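PDB 3NFT: translocator protein BipD from Burkholderia pseudomallei, which is needed for invasion of epithelial cells and survival within host cells, and probably regulates the secretion of the effectors BipB and BipC and their insertion into target membranes. Local coordinates for residues R41-K46 with H274-F279; D163-K168 with M173-G178. All coordinates share one frame; numbering follows the deposited sequence.

Contact 1 of 2, residues R41-K46 with H274-F279; sequences RVPEQK and HQNSNF
E44 on helix 41-56 and N276 on helix 244-295 reach toward each other from opposite sides of the gap between two helices, whose nearest CA atoms, those of these same residues, lie 9.0 Å apart. From CB of E44, CG turns beside the backbone N and anti to the carbonyl carbon (chi1 -71°), and the chain then runs on extended. CG already lies 3.8 Å from ND2 of N276, and CD keeps that spacing. At the tip, OE2 accepts the ND2-H of N276 on its anti lone pair, ND2 to OE2 being 2.9 Å. The bond is nearly straight (163° at the hydrogen), and the carboxylate and amide planes are within 8° of coplanar. The same OE2 also lies 3.3 Å from CB of N276. P43 adds a looser approach, its CG 4.4 Å from ND2 of N276.

Outside the two segments, OE2 forms a salt bridge with R40, and N276 OD1 takes a weak hydrogen bond from Q92 of helix 76-103. With R40 as a charged second partner, the carboxylate of E44 is probably kept ionised, so this narrow polar bridge between the chain's early helix and the long helix 244-295, a predicted coiled-coil region, is likely charge-assisted.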
loop_
_atom_site.group_PDB
_atom_site.type_symbol
_atom_site.label_atom_id
_atom_site.label_comp_id
_atom_site.label_asym_id
_atom_site.label_seq_id
_atom_site.Cartn_x
_atom_site.Cartn_y
_atom_site.Cartn_z
ATOM N N ARG A 41 -11.096 16.728 -17.634
ATOM C CA ARG A 41 -12.066 17.130 -18.632
ATOM C C ARG A 41 -11.408 17.419 -19.997
ATOM O O ARG A 41 -12.037 17.266 -21.037
ATOM C CB ARG A 41 -12.858 18.372 -18.149
ATOM C CG ARG A 41 -13.636 18.168 -16.825
ATOM C CD ARG A 41 -14.236 19.470 -16.238
ATOM N NE ARG A 41 -13.199 20.477 -16.173
ATOM C CZ ARG A 41 -13.421 21.765 -15.962
ATOM N NH1 ARG A 41 -14.658 22.194 -15.752
ATOM N NH2 ARG A 41 -12.409 22.614 -15.971
ATOM N N VAL A 42 -10.151 17.855 -19.991
ATOM C CA VAL A 42 -9.460 18.191 -21.212
ATOM C C VAL A 42 -9.257 16.975 -22.140
ATOM O O VAL A 42 -9.781 16.978 -23.258
ATOM C CB VAL A 42 -8.134 18.913 -20.913
ATOM C CG1 VAL A 42 -7.330 19.150 -22.156
ATOM C CG2 VAL A 42 -8.399 20.273 -20.225
ATOM N N PRO A 43 -8.504 15.939 -21.693
ATOM C CA PRO A 43 -8.423 14.785 -22.593
ATOM C C PRO A 43 -9.734 14.092 -22.850
ATOM O O PRO A 43 -9.971 13.641 -23.970
ATOM C CB PRO A 43 -7.466 13.856 -21.857
ATOM C CG PRO A 43 -7.612 14.211 -20.432
ATOM C CD PRO A 43 -7.755 15.709 -20.457
ATOM N N GLU A 44 -10.637 14.081 -21.863
ATOM C CA GLU A 44 -11.902 13.416 -22.055
ATOM C C GLU A 44 -12.770 14.136 -23.117
ATOM O O GLU A 44 -13.378 13.499 -23.961
ATOM C CB GLU A 44 -12.637 13.236 -20.727
ATOM C CG GLU A 44 -11.943 12.203 -19.873
ATOM C CD GLU A 44 -12.514 12.037 -18.488
ATOM O OE1 GLU A 44 -13.747 12.258 -18.296
ATOM O OE2 GLU A 44 -11.735 11.709 -17.576
ATOM N N GLN A 45 -12.759 15.466 -23.121
ATOM C CA GLN A 45 -13.480 16.203 -24.154
ATOM C C GLN A 45 -12.831 16.079 -25.533
ATOM O O GLN A 45 -13.517 15.972 -26.533
ATOM C CB GLN A 45 -13.713 17.674 -23.807
ATOM C CG GLN A 45 -13.949 18.643 -24.981
ATOM C CD GLN A 45 -13.731 20.076 -24.719
ATOM O OE1 GLN A 45 -12.588 20.537 -24.637
ATOM N NE2 GLN A 45 -14.828 20.828 -24.673
ATOM N N LYS A 46 -11.495 16.040 -25.586
ATOM C CA LYS A 46 -10.841 15.892 -26.877
ATOM C C LYS A 46 -11.144 14.483 -27.458
ATOM O O LYS A 46 -11.377 14.343 -28.664
ATOM C CB LYS A 46 -9.342 16.107 -26.758
ATOM C CG LYS A 46 -8.934 17.507 -26.303
ATOM C CD LYS A 46 -9.243 18.572 -27.257
ATOM C CE LYS A 46 -8.675 19.917 -26.748
ATOM N NZ LYS A 46 -9.071 20.952 -27.709
ATOM N N HIS A 274 -13.208 6.580 -16.070
ATOM C CA HIS A 274 -13.226 5.953 -14.750
ATOM C C HIS A 274 -11.830 5.926 -14.113
ATOM O O HIS A 274 -11.674 6.225 -12.922
ATOM C CB HIS A 274 -13.842 4.548 -14.791
ATOM C CG HIS A 274 -13.839 3.863 -13.466
ATOM N ND1 HIS A 274 -12.947 2.857 -13.151
ATOM C CD2 HIS A 274 -14.594 4.059 -12.359
ATOM C CE1 HIS A 274 -13.176 2.445 -11.917
ATOM N NE2 HIS A 274 -14.164 3.162 -11.413
ATOM N N GLN A 275 -10.802 5.617 -14.899
ATOM C CA GLN A 275 -9.438 5.690 -14.421
ATOM C C GLN A 275 -9.074 7.104 -13.974
ATOM O O GLN A 275 -8.446 7.267 -12.944
ATOM C CB GLN A 275 -8.434 5.172 -15.487
ATOM C CG GLN A 275 -7.019 5.781 -15.511
ATOM C CD GLN A 275 -6.205 5.501 -14.277
ATOM O OE1 GLN A 275 -6.466 4.525 -13.537
ATOM N NE2 GLN A 275 -5.193 6.346 -14.036
ATOM N N ASN A 276 -9.470 8.110 -14.745
ATOM C CA ASN A 276 -9.188 9.487 -14.373
ATOM C C ASN A 276 -9.904 9.881 -13.086
ATOM O O ASN A 276 -9.356 10.602 -12.282
ATOM C CB ASN A 276 -9.576 10.432 -15.496
ATOM C CG ASN A 276 -8.545 10.461 -16.619
ATOM O OD1 ASN A 276 -7.377 10.100 -16.416
ATOM N ND2 ASN A 276 -8.945 11.000 -17.781
ATOM N N SER A 277 -11.139 9.411 -12.904
ATOM C CA SER A 277 -11.865 9.586 -11.647
ATOM C C SER A 277 -11.127 8.912 -10.492
ATOM O O SER A 277 -10.941 9.509 -9.430
ATOM C CB SER A 277 -13.299 9.067 -11.787
ATOM O OG SER A 277 -13.992 9.159 -10.555
ATOM N N ASN A 278 -10.675 7.664 -10.708
ATOM C CA ASN A 278 -9.858 6.962 -9.713
ATOM C C ASN A 278 -8.578 7.732 -9.352
ATOM O O ASN A 278 -8.172 7.768 -8.185
ATOM C CB ASN A 278 -9.500 5.549 -10.187
ATOM C CG ASN A 278 -10.647 4.558 -10.019
ATOM O OD1 ASN A 278 -11.647 4.846 -9.346
ATOM N ND2 ASN A 278 -10.484 3.348 -10.579
ATOM N N PHE A 279 -7.945 8.365 -10.338
ATOM C CA PHE A 279 -6.759 9.149 -10.063
ATOM C C PHE A 279 -7.093 10.339 -9.152
ATOM O O PHE A 279 -6.422 10.582 -8.156
ATOM C CB PHE A 279 -6.087 9.682 -11.327
ATOM C CG PHE A 279 -4.948 10.598 -11.028
ATOM C CD1 PHE A 279 -3.659 10.104 -10.835
ATOM C CD2 PHE A 279 -5.153 11.966 -10.903
ATOM C CE1 PHE A 279 -2.604 10.949 -10.531
ATOM C CE2 PHE A 279 -4.074 12.813 -10.598
ATOM C CZ PHE A 279 -2.821 12.293 -10.391
#

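Contact 2 of 2, residues D163-K168 with M173-G178; sequences DYISAK and MKIDGG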
loop_
_atom_site.group_PDB
_atom_site.type_symbol
_atom_site.label_atom_id
_atom_site.label_comp_id
_atom_site.label_asym_id
_atom_site.label_seq_id
_atom_site.Cartn_x
_atom_site.Cartn_y
_atom_site.Cartn_z
ATOM N N ASP A 163 -12.696 8.182 -52.454
ATOM C CA ASP A 163 -12.213 8.535 -53.785
ATOM C C ASP A 163 -12.558 7.446 -54.792
ATOM O O ASP A 163 -12.495 7.667 -56.010
ATOM C CB ASP A 163 -10.703 8.696 -53.806
ATOM C CG ASP A 163 -10.206 9.981 -53.183
ATOM O OD1 ASP A 163 -8.978 10.120 -53.041
ATOM O OD2 ASP A 163 -11.008 10.865 -52.874
ATOM N N TYR A 164 -12.868 6.259 -54.278
ATOM C CA TYR A 164 -13.132 5.098 -55.126
ATOM C C TYR A 164 -14.610 4.755 -55.258
ATOM O O TYR A 164 -14.977 3.687 -55.771
ATOM C CB TYR A 164 -12.305 3.917 -54.617
ATOM C CG TYR A 164 -10.838 4.126 -54.775
ATOM C CD1 TYR A 164 -10.008 4.234 -53.672
ATOM C CD2 TYR A 164 -10.266 4.220 -56.039
ATOM C CE1 TYR A 164 -8.632 4.445 -53.817
ATOM C CE2 TYR A 164 -8.888 4.431 -56.194
ATOM C CZ TYR A 164 -8.088 4.545 -55.088
ATOM O OH TYR A 164 -6.722 4.731 -55.240
ATOM N N ILE A 165 -15.481 5.662 -54.800
ATOM C CA ILE A 165 -16.896 5.533 -54.987
ATOM C C ILE A 165 -17.349 6.746 -55.758
ATOM O O ILE A 165 -17.040 7.893 -55.352
ATOM C CB ILE A 165 -17.625 5.472 -53.627
ATOM C CG1 ILE A 165 -17.136 4.248 -52.832
ATOM C CG2 ILE A 165 -19.132 5.522 -53.810
ATOM C CD1 ILE A 165 -17.546 4.247 -51.386
ATOM N N SER A 166 -18.093 6.520 -56.824
ATOM C CA SER A 166 -18.557 7.620 -57.666
ATOM C C SER A 166 -19.901 7.330 -58.312
ATOM O O SER A 166 -20.362 6.187 -58.340
ATOM C CB SER A 166 -17.501 7.912 -58.718
ATOM O OG SER A 166 -17.324 6.816 -59.606
ATOM N N ALA A 167 -20.533 8.371 -58.837
ATOM C CA ALA A 167 -21.757 8.237 -59.602
ATOM C C ALA A 167 -21.472 7.608 -60.957
ATOM O O ALA A 167 -20.526 8.004 -61.656
ATOM C CB ALA A 167 -22.409 9.645 -59.814
ATOM N N LYS A 168 -22.319 6.652 -61.338
ATOM C CA LYS A 168 -22.275 6.026 -62.660
ATOM C C LYS A 168 -23.669 6.168 -63.257
ATOM O O LYS A 168 -24.658 5.862 -62.598
ATOM C CB LYS A 168 -21.904 4.541 -62.532
ATOM C CG LYS A 168 -21.813 3.767 -63.851
ATOM C CD LYS A 168 -20.535 4.073 -64.570
ATOM C CE LYS A 168 -20.505 3.460 -65.944
ATOM N NZ LYS A 168 -19.228 3.805 -66.615
ATOM N N MET A 173 -24.050 3.469 -58.982
ATOM C CA MET A 173 -22.832 3.822 -58.265
ATOM C C MET A 173 -21.723 2.908 -58.767
ATOM O O MET A 173 -21.954 1.728 -59.042
ATOM C CB MET A 173 -22.993 3.600 -56.767
ATOM C CG MET A 173 -24.105 4.391 -56.128
ATOM S SD MET A 173 -23.744 6.156 -56.089
ATOM C CE MET A 173 -22.721 6.353 -54.655
ATOM N N LYS A 174 -20.533 3.448 -58.916
ATOM C CA LYS A 174 -19.356 2.664 -59.234
ATOM C C LYS A 174 -18.490 2.598 -58.000
ATOM O O LYS A 174 -18.210 3.620 -57.351
ATOM C CB LYS A 174 -18.586 3.257 -60.408
ATOM C CG LYS A 174 -17.308 2.533 -60.771
ATOM C CD LYS A 174 -16.558 3.251 -61.890
ATOM C CE LYS A 174 -15.225 2.597 -62.214
ATOM N NZ LYS A 174 -14.584 3.214 -63.427
ATOM N N ILE A 175 -18.026 1.392 -57.672
ATOM C CA ILE A 175 -17.159 1.184 -56.548
ATOM C C ILE A 175 -15.933 0.382 -56.953
ATOM O O ILE A 175 -16.038 -0.766 -57.435
ATOM C CB ILE A 175 -17.923 0.544 -55.331
ATOM C CG1 ILE A 175 -17.009 0.336 -54.139
ATOM C CG2 ILE A 175 -18.642 -0.714 -55.716
ATOM C CD1 ILE A 175 -17.771 0.250 -52.805
ATOM N N ASP A 176 -14.762 1.002 -56.802
ATOM C CA ASP A 176 -13.514 0.320 -57.087
ATOM C C ASP A 176 -13.086 -0.395 -55.828
ATOM O O ASP A 176 -12.218 0.047 -55.078
ATOM C CB ASP A 176 -12.436 1.261 -57.616
ATOM C CG ASP A 176 -12.522 1.492 -59.109
ATOM O OD1 ASP A 176 -11.971 2.533 -59.551
ATOM O OD2 ASP A 176 -13.089 0.638 -59.865
ATOM N N GLY A 177 -13.729 -1.545 -55.606
ATOM C CA GLY A 177 -13.593 -2.221 -54.347
ATOM C C GLY A 177 -12.265 -2.886 -54.077
ATOM O O GLY A 177 -11.878 -3.060 -52.926
ATOM N N GLY A 178 -11.577 -3.311 -55.141
ATOM C CA GLY A 178 -10.217 -3.841 -54.958
ATOM C C GLY A 178 -9.238 -2.825 -54.396
ATOM O O GLY A 178 -8.450 -3.133 -53.505
HETATM O O HOH W 1 -15.530 4.931 -58.538
#
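The Y164 ring packs against D176 through CD2, which lies 4.0 Å from D176 CB; the side chains cross at about a right angle, with ring and carboxylate planes 52° apart, and helix 177-189 also touches the tyrosine through K179, I180 and L183. Both residues stand at the open end of a beta hairpin, strands 165-168 and 172-175, whose second strand is the middle of a three-stranded antiparallel sheet, bonding through M173 to W242 and through I175 to T240 of strand 240-243.

The backbone evidence fixes the register. S166 and K174 form a hydrogen-bonded pair, S166 N donating to K174 O at 2.9 Å and K174 N to S166 O at 2.8 Å. D176 N to Y164 O, 2.9 Å, continues the pattern past the strand end. The N-to-C directions of segments 165-168 and 173-175 differ by 145°, antiparallel with a twist.

The non-hydrogen-bonded pair I165 and I175 points to the buried side, against helix 244-295. Their side chains lie alongside each other, I165 CG1 4.0 Å from I175 CD1. M173 is folded back at chi2 (-69°) and again at chi3, which brings its CE to 3.8 Å from I165 CG2.

S166 and K174 point to the opposite face of the sheet, where both are partly exposed. D176 is tied by OD2 to the backbone N of G239, which links the hairpin to the approach to strand 240-243. Nearby, one water joins the two strands: it is hydrogen-bonded to S166 OG at 2.8 Å and donates to K174 O at 3.2 Å.

The two contacts lie on opposite sides of the chain's centre, with centres about 41 Å apart and nearest atoms about 24 Å apart; the chain passes through contact 2 between the two halves of contact 1. Contact 1 is the more buried yet the smaller, 103 Å² against 463 Å², and rests on polar side chains joining sequence-distant helices. Contact 2 is only partly buried and local, and depends on backbone bonds with an apolar face beneath. Helix 244-295 relates them: it supplies one side of contact 1 and covers the isoleucines and methionine of contact 2. The second subunit touches H274 and N278, beside contact 1, whereas no other chain of the assembly touches contact 2.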